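Local coordinates for possible substrate binding protein of ABC transporter system (Rhodopseudomonas palustris, PDB 3NND) that probably binds a substrate, likely an amino acid or a related small molecule, as the substrate-binding component of an ABC transporter, at residues 127-132 / 258-263; 269-274 / 286-291. All coordinates share one frame; numbering follows the deposited sequence.

Interaction 1 (127-132 / 258-263); sequences NSSQDA and YYYDIP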
loop_
_atom_site.group_PDB
_atom_site.type_symbol
_atom_site.label_atom_id
_atom_site.label_comp_id
_atom_site.label_asym_id
_atom_site.label_seq_id
_atom_site.Cartn_x
_atom_site.Cartn_y
_atom_site.Cartn_z
ATOM N N ASN B 127 11.373 -16.035 -0.435
ATOM C CA ASN B 127 11.993 -14.895 0.223
ATOM C C ASN B 127 11.981 -13.650 -0.636
ATOM O O ASN B 127 11.784 -13.724 -1.844
ATOM C CB ASN B 127 13.412 -15.223 0.696
ATOM C CG ASN B 127 14.283 -15.774 -0.401
ATOM O OD1 ASN B 127 14.689 -15.048 -1.300
ATOM N ND2 ASN B 127 14.586 -17.065 -0.328
ATOM N N SER B 128 12.194 -12.505 0.004
ATOM C CA SER B 128 12.040 -11.209 -0.648
ATOM C C SER B 128 13.055 -11.015 -1.771
ATOM O O SER B 128 12.832 -10.232 -2.694
ATOM C CB SER B 128 12.118 -10.059 0.373
ATOM O OG SER B 128 13.447 -9.842 0.828
ATOM N N SER B 129 14.168 -11.731 -1.701
ATOM C CA SER B 129 15.175 -11.602 -2.744
ATOM C C SER B 129 14.711 -12.167 -4.081
ATOM O O SER B 129 14.958 -11.572 -5.126
ATOM C CB SER B 129 16.493 -12.237 -2.317
ATOM O OG SER B 129 17.257 -11.317 -1.559
ATOM N N GLN B 130 14.039 -13.310 -4.053
ATOM C CA GLN B 130 13.493 -13.873 -5.279
ATOM C C GLN B 130 12.387 -12.966 -5.797
ATOM O O GLN B 130 12.342 -12.645 -6.987
ATOM C CB GLN B 130 12.956 -15.279 -5.032
ATOM C CG GLN B 130 13.998 -16.264 -4.537
ATOM C CD GLN B 130 13.450 -17.165 -3.455
ATOM O OE1 GLN B 130 14.197 -17.874 -2.782
ATOM N NE2 GLN B 130 12.134 -17.133 -3.271
ATOM N N ASP B 131 11.498 -12.553 -4.898
ATOM C CA ASP B 131 10.497 -11.555 -5.223
ATOM C C ASP B 131 11.187 -10.413 -5.922
ATOM O O ASP B 131 10.735 -9.945 -6.958
ATOM C CB ASP B 131 9.829 -11.025 -3.962
ATOM C CG ASP B 131 8.830 -11.992 -3.389
ATOM O OD1 ASP B 131 8.578 -13.022 -4.038
ATOM O OD2 ASP B 131 8.292 -11.727 -2.293
ATOM N N ALA B 132 12.294 -9.965 -5.348
ATOM C CA ALA B 132 13.015 -8.815 -5.875
ATOM C C ALA B 132 13.524 -9.093 -7.284
ATOM O O ALA B 132 13.418 -8.258 -8.177
ATOM C CB ALA B 132 14.162 -8.435 -4.946
ATOM N N TYR B 258 19.400 -5.306 -5.016
ATOM C CA TYR B 258 18.322 -5.194 -4.041
ATOM C C TYR B 258 18.902 -5.417 -2.656
ATOM O O TYR B 258 19.595 -6.401 -2.421
ATOM C CB TYR B 258 17.215 -6.204 -4.310
ATOM C CG TYR B 258 16.338 -6.487 -3.101
ATOM C CD1 TYR B 258 15.330 -5.608 -2.723
ATOM C CD2 TYR B 258 16.518 -7.641 -2.342
ATOM C CE1 TYR B 258 14.533 -5.871 -1.629
ATOM C CE2 TYR B 258 15.727 -7.907 -1.249
ATOM C CZ TYR B 258 14.737 -7.021 -0.895
ATOM O OH TYR B 258 13.943 -7.292 0.199
ATOM N N TYR B 259 18.617 -4.502 -1.738
ATOM C CA TYR B 259 19.211 -4.568 -0.406
ATOM C C TYR B 259 18.273 -5.161 0.631
ATOM O O TYR B 259 17.059 -5.000 0.544
ATOM C CB TYR B 259 19.692 -3.188 0.027
ATOM C CG TYR B 259 20.902 -2.734 -0.737
ATOM C CD1 TYR B 259 22.169 -3.125 -0.352
ATOM C CD2 TYR B 259 20.781 -1.930 -1.842
ATOM C CE1 TYR B 259 23.284 -2.717 -1.043
ATOM C CE2 TYR B 259 21.889 -1.517 -2.541
ATOM C CZ TYR B 259 23.139 -1.914 -2.133
ATOM O OH TYR B 259 24.247 -1.511 -2.832
ATOM N N TYR B 260 18.846 -5.874 1.595
ATOM C CA TYR B 260 18.070 -6.420 2.704
ATOM C C TYR B 260 18.924 -6.650 3.941
ATOM O O TYR B 260 20.152 -6.699 3.865
ATOM C CB TYR B 260 17.326 -7.697 2.302
ATOM C CG TYR B 260 18.191 -8.907 2.004
ATOM C CD1 TYR B 260 18.329 -9.933 2.927
ATOM C CD2 TYR B 260 18.839 -9.036 0.791
ATOM C CE1 TYR B 260 19.101 -11.037 2.656
ATOM C CE2 TYR B 260 19.615 -10.139 0.509
ATOM C CZ TYR B 260 19.743 -11.133 1.441
ATOM O OH TYR B 260 20.516 -12.233 1.150
ATOM N N ASP B 261 18.261 -6.783 5.083
ATOM C CA ASP B 261 18.952 -6.924 6.358
ATOM C C ASP B 261 18.555 -8.216 7.064
ATOM O O ASP B 261 17.417 -8.671 6.958
ATOM C CB ASP B 261 18.662 -5.719 7.256
ATOM C CG ASP B 261 19.203 -4.419 6.684
ATOM O OD1 ASP B 261 20.258 -4.448 6.028
ATOM O OD2 ASP B 261 18.576 -3.362 6.894
ATOM N N ILE B 262 19.504 -8.807 7.777
ATOM C CA ILE B 262 19.239 -10.030 8.518
ATOM C C ILE B 262 19.664 -9.898 9.978
ATOM O O ILE B 262 20.808 -9.577 10.269
ATOM C CB ILE B 262 19.950 -11.254 7.883
ATOM C CG1 ILE B 262 19.501 -11.437 6.430
ATOM C CG2 ILE B 262 19.702 -12.524 8.711
ATOM C CD1 ILE B 262 18.036 -11.797 6.284
ATOM N N PRO B 263 18.728 -10.140 10.900
ATOM C CA PRO B 263 19.062 -10.191 12.323
ATOM C C PRO B 263 20.267 -11.099 12.592
ATOM O O PRO B 263 20.268 -12.257 12.177
ATOM C CB PRO B 263 17.792 -10.770 12.952
ATOM C CG PRO B 263 16.701 -10.333 12.044
ATOM C CD PRO B 263 17.284 -10.309 10.659
#
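The first turn of helix 128-140 packs on strand 257-263 through S128, S129 and A132, in the region where the chain crosses between the two lobes of the binding protein. Here the helix and strand segments run almost antiparallel, at 170°, with Y258 and Y260 directed at the helix. Y258 has CG anti to its own N (chi1 159°), which lays the ring along the helix turn: A132 CB sits over one face, 3.7 Å from the ring centroid, while the phenol oxygen reaches the helix start. There Y258 OH and S128 OG share a hydrogen bond of 2.7 Å. S129 OG lies near the plane of the Y258 ring, at its edge, and 3.4 Å from Y260 CE2, thus touching both tyrosines. Just ahead, N127 is the N-cap, its OD1 taking a weak bond from Q130 N. A leucine in place of Y258 would probably leave S128 OG without its phenol mate and A132 without the flat surface it rests on. The strand itself is extended by an antiparallel ladder with a strand of the second subunit, whose V346 packs on Y258. Such a helix start beside a strand linking the lobes is consistent with the hinge region of type I periplasmic binding proteins.

Interaction 2 (269-274 / 286-291); sequences EWLVTE and FTAGGF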
loop_
_atom_site.group_PDB
_atom_site.type_symbol
_atom_site.label_atom_id
_atom_site.label_comp_id
_atom_site.label_asym_id
_atom_site.label_seq_id
_atom_site.Cartn_x
_atom_site.Cartn_y
_atom_site.Cartn_z
ATOM N N GLU B 269 27.477 -14.319 11.649
ATOM C CA GLU B 269 28.748 -13.754 12.052
ATOM C C GLU B 269 29.871 -14.523 11.409
ATOM O O GLU B 269 30.766 -13.942 10.803
ATOM C CB GLU B 269 28.901 -13.829 13.572
ATOM C CG GLU B 269 27.894 -12.999 14.342
ATOM C CD GLU B 269 27.777 -13.448 15.775
ATOM O OE1 GLU B 269 28.822 -13.823 16.359
ATOM O OE2 GLU B 269 26.645 -13.439 16.314
ATOM N N TRP B 270 29.824 -15.840 11.545
ATOM C CA TRP B 270 30.877 -16.663 11.011
ATOM C C TRP B 270 30.965 -16.476 9.514
ATOM O O TRP B 270 32.048 -16.265 8.973
ATOM C CB TRP B 270 30.636 -18.128 11.342
ATOM C CG TRP B 270 31.803 -18.968 10.990
ATOM C CD1 TRP B 270 32.903 -19.201 11.757
ATOM C CD2 TRP B 270 32.003 -19.672 9.766
ATOM N NE1 TRP B 270 33.786 -20.012 11.081
ATOM C CE2 TRP B 270 33.255 -20.319 9.854
ATOM C CE3 TRP B 270 31.247 -19.822 8.598
ATOM C CZ2 TRP B 270 33.767 -21.105 8.822
ATOM C CZ3 TRP B 270 31.760 -20.603 7.572
ATOM C CH2 TRP B 270 33.009 -21.237 7.693
ATOM N N LEU B 271 29.824 -16.548 8.842
ATOM C CA LEU B 271 29.816 -16.424 7.400
ATOM C C LEU B 271 30.393 -15.083 7.002
ATOM O O LEU B 271 31.331 -15.022 6.201
ATOM C CB LEU B 271 28.407 -16.592 6.830
ATOM C CG LEU B 271 28.298 -16.419 5.309
ATOM C CD1 LEU B 271 29.328 -17.269 4.580
ATOM C CD2 LEU B 271 26.902 -16.746 4.828
ATOM N N VAL B 272 29.844 -14.010 7.569
ATOM C CA VAL B 272 30.254 -12.662 7.182
ATOM C C VAL B 272 31.724 -12.383 7.509
ATOM O O VAL B 272 32.464 -11.850 6.677
ATOM C CB VAL B 272 29.334 -11.554 7.777
ATOM C CG1 VAL B 272 30.037 -10.207 7.744
ATOM C CG2 VAL B 272 28.024 -11.462 7.009
ATOM N N THR B 273 32.144 -12.755 8.712
ATOM C CA THR B 273 33.524 -12.540 9.132
ATOM C C THR B 273 34.492 -13.345 8.276
ATOM O O THR B 273 35.460 -12.806 7.741
ATOM C CB THR B 273 33.728 -12.916 10.607
ATOM O OG1 THR B 273 32.620 -12.438 11.363
ATOM C CG2 THR B 273 34.991 -12.283 11.160
ATOM N N GLU B 274 34.219 -14.638 8.157
ATOM C CA GLU B 274 35.097 -15.546 7.440
ATOM C C GLU B 274 35.111 -15.244 5.953
ATOM O O GLU B 274 36.174 -15.219 5.329
ATOM C CB GLU B 274 34.670 -16.991 7.671
ATOM C CG GLU B 274 35.121 -17.553 8.998
ATOM C CD GLU B 274 36.606 -17.406 9.187
ATOM O OE1 GLU B 274 37.360 -17.841 8.290
ATOM O OE2 GLU B 274 37.017 -16.852 10.229
ATOM N N PHE B 286 23.187 -15.323 -2.664
ATOM C CA PHE B 286 23.329 -16.655 -3.238
ATOM C C PHE B 286 24.294 -17.510 -2.450
ATOM O O PHE B 286 24.070 -18.707 -2.266
ATOM C CB PHE B 286 23.734 -16.579 -4.702
ATOM C CG PHE B 286 22.584 -16.319 -5.614
ATOM C CD1 PHE B 286 22.539 -15.178 -6.385
ATOM C CD2 PHE B 286 21.525 -17.210 -5.666
ATOM C CE1 PHE B 286 21.475 -14.942 -7.207
ATOM C CE2 PHE B 286 20.461 -16.984 -6.483
ATOM C CZ PHE B 286 20.431 -15.847 -7.260
ATOM N N THR B 287 25.368 -16.878 -1.989
ATOM C CA THR B 287 26.319 -17.500 -1.083
ATOM C C THR B 287 25.588 -18.117 0.092
ATOM O O THR B 287 25.867 -19.246 0.493
ATOM C CB THR B 287 27.285 -16.465 -0.529
ATOM O OG1 THR B 287 28.222 -16.087 -1.545
ATOM C CG2 THR B 287 28.027 -17.037 0.650
ATOM N N ALA B 288 24.640 -17.363 0.634
ATOM C CA ALA B 288 23.894 -17.781 1.809
ATOM C C ALA B 288 22.918 -18.904 1.490
ATOM O O ALA B 288 22.515 -19.655 2.382
ATOM C CB ALA B 288 23.163 -16.598 2.406
ATOM N N GLY B 289 22.530 -19.006 0.221
ATOM C CA GLY B 289 21.671 -20.088 -0.227
ATOM C C GLY B 289 22.409 -21.416 -0.237
ATOM O O GLY B 289 21.942 -22.414 0.318
ATOM N N GLY B 290 23.575 -21.429 -0.873
ATOM C CA GLY B 290 24.393 -22.623 -0.912
ATOM C C GLY B 290 24.681 -23.080 0.498
ATOM O O GLY B 290 24.660 -24.263 0.794
ATOM N N PHE B 291 24.939 -22.129 1.384
ATOM C CA PHE B 291 25.266 -22.441 2.762
ATOM C C PHE B 291 24.056 -23.080 3.435
ATOM O O PHE B 291 24.200 -23.964 4.271
ATOM C CB PHE B 291 25.687 -21.156 3.473
ATOM C CG PHE B 291 26.274 -21.354 4.848
ATOM C CD1 PHE B 291 25.559 -21.988 5.849
ATOM C CD2 PHE B 291 27.519 -20.841 5.154
ATOM C CE1 PHE B 291 26.098 -22.145 7.121
ATOM C CE2 PHE B 291 28.056 -20.989 6.426
ATOM C CZ PHE B 291 27.344 -21.641 7.408
#
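L271 reaches across to helix 285-304 and overlaps T287, A288 and F291 with the two branches of its isobutyl end. Its CD1 lies 4.0 Å from CD2 of the F291 ring and 4.1 Å from T287 CG2. L271 CD2 also lies against that ring, 4.2 Å from F291 CD2, and meets the backbone and methyl of A288 more loosely. L271 and F291 pass side by side in opposite senses; with N and CG on opposite sides of the CA-CB bond (chi1 178° and -170°), both side chains extend toward the facing helix. The segment axes stay 11.9 Å apart, crossing at 129°, and the side chains span that distance. W270 starts off to one side, but its six-membered ring swings in until CZ3 is 3.9 Å from F291 CE2, near the plane of the phenyl ring at its edge. E274 CG lies over the rim of one indole face, and E274 OE1 forms a salt bridge with R278. No hydrogen bond joins the two segments; the contact is apolar and largely buried. Helix 20-37 adds a third partner, with M32 against L271 and Y36 against F291 and, edge-to-face, against W270. Two consecutive late helices packed on the first helix of the chain fit the type I periplasmic binding fold, whose N-terminal lobe is assembled from separate parts of the chain.

Interaction 1 lies at the surface and interaction 2 is buried, and their chemistry follows. The 127-132 / 258-263 contact mixes a hydrogen bond between two hydroxyls with a methyl on an aromatic face, whereas the 269-274 / 286-291 contact is purely apolar. In sequence, strand 257-263 is followed by helix 266-279. In space, F285 brings helix 285-304, which carries half of interaction 2, against N127, S129 and Y260 of interaction 1. The two contacts do not meet, their nearest atoms lying about 5 Å apart. Both also touch the second subunit, interaction 1 by continuing its strand into a ladder and interaction 2 by packing of E269 and V272 on Y342 of that subunit.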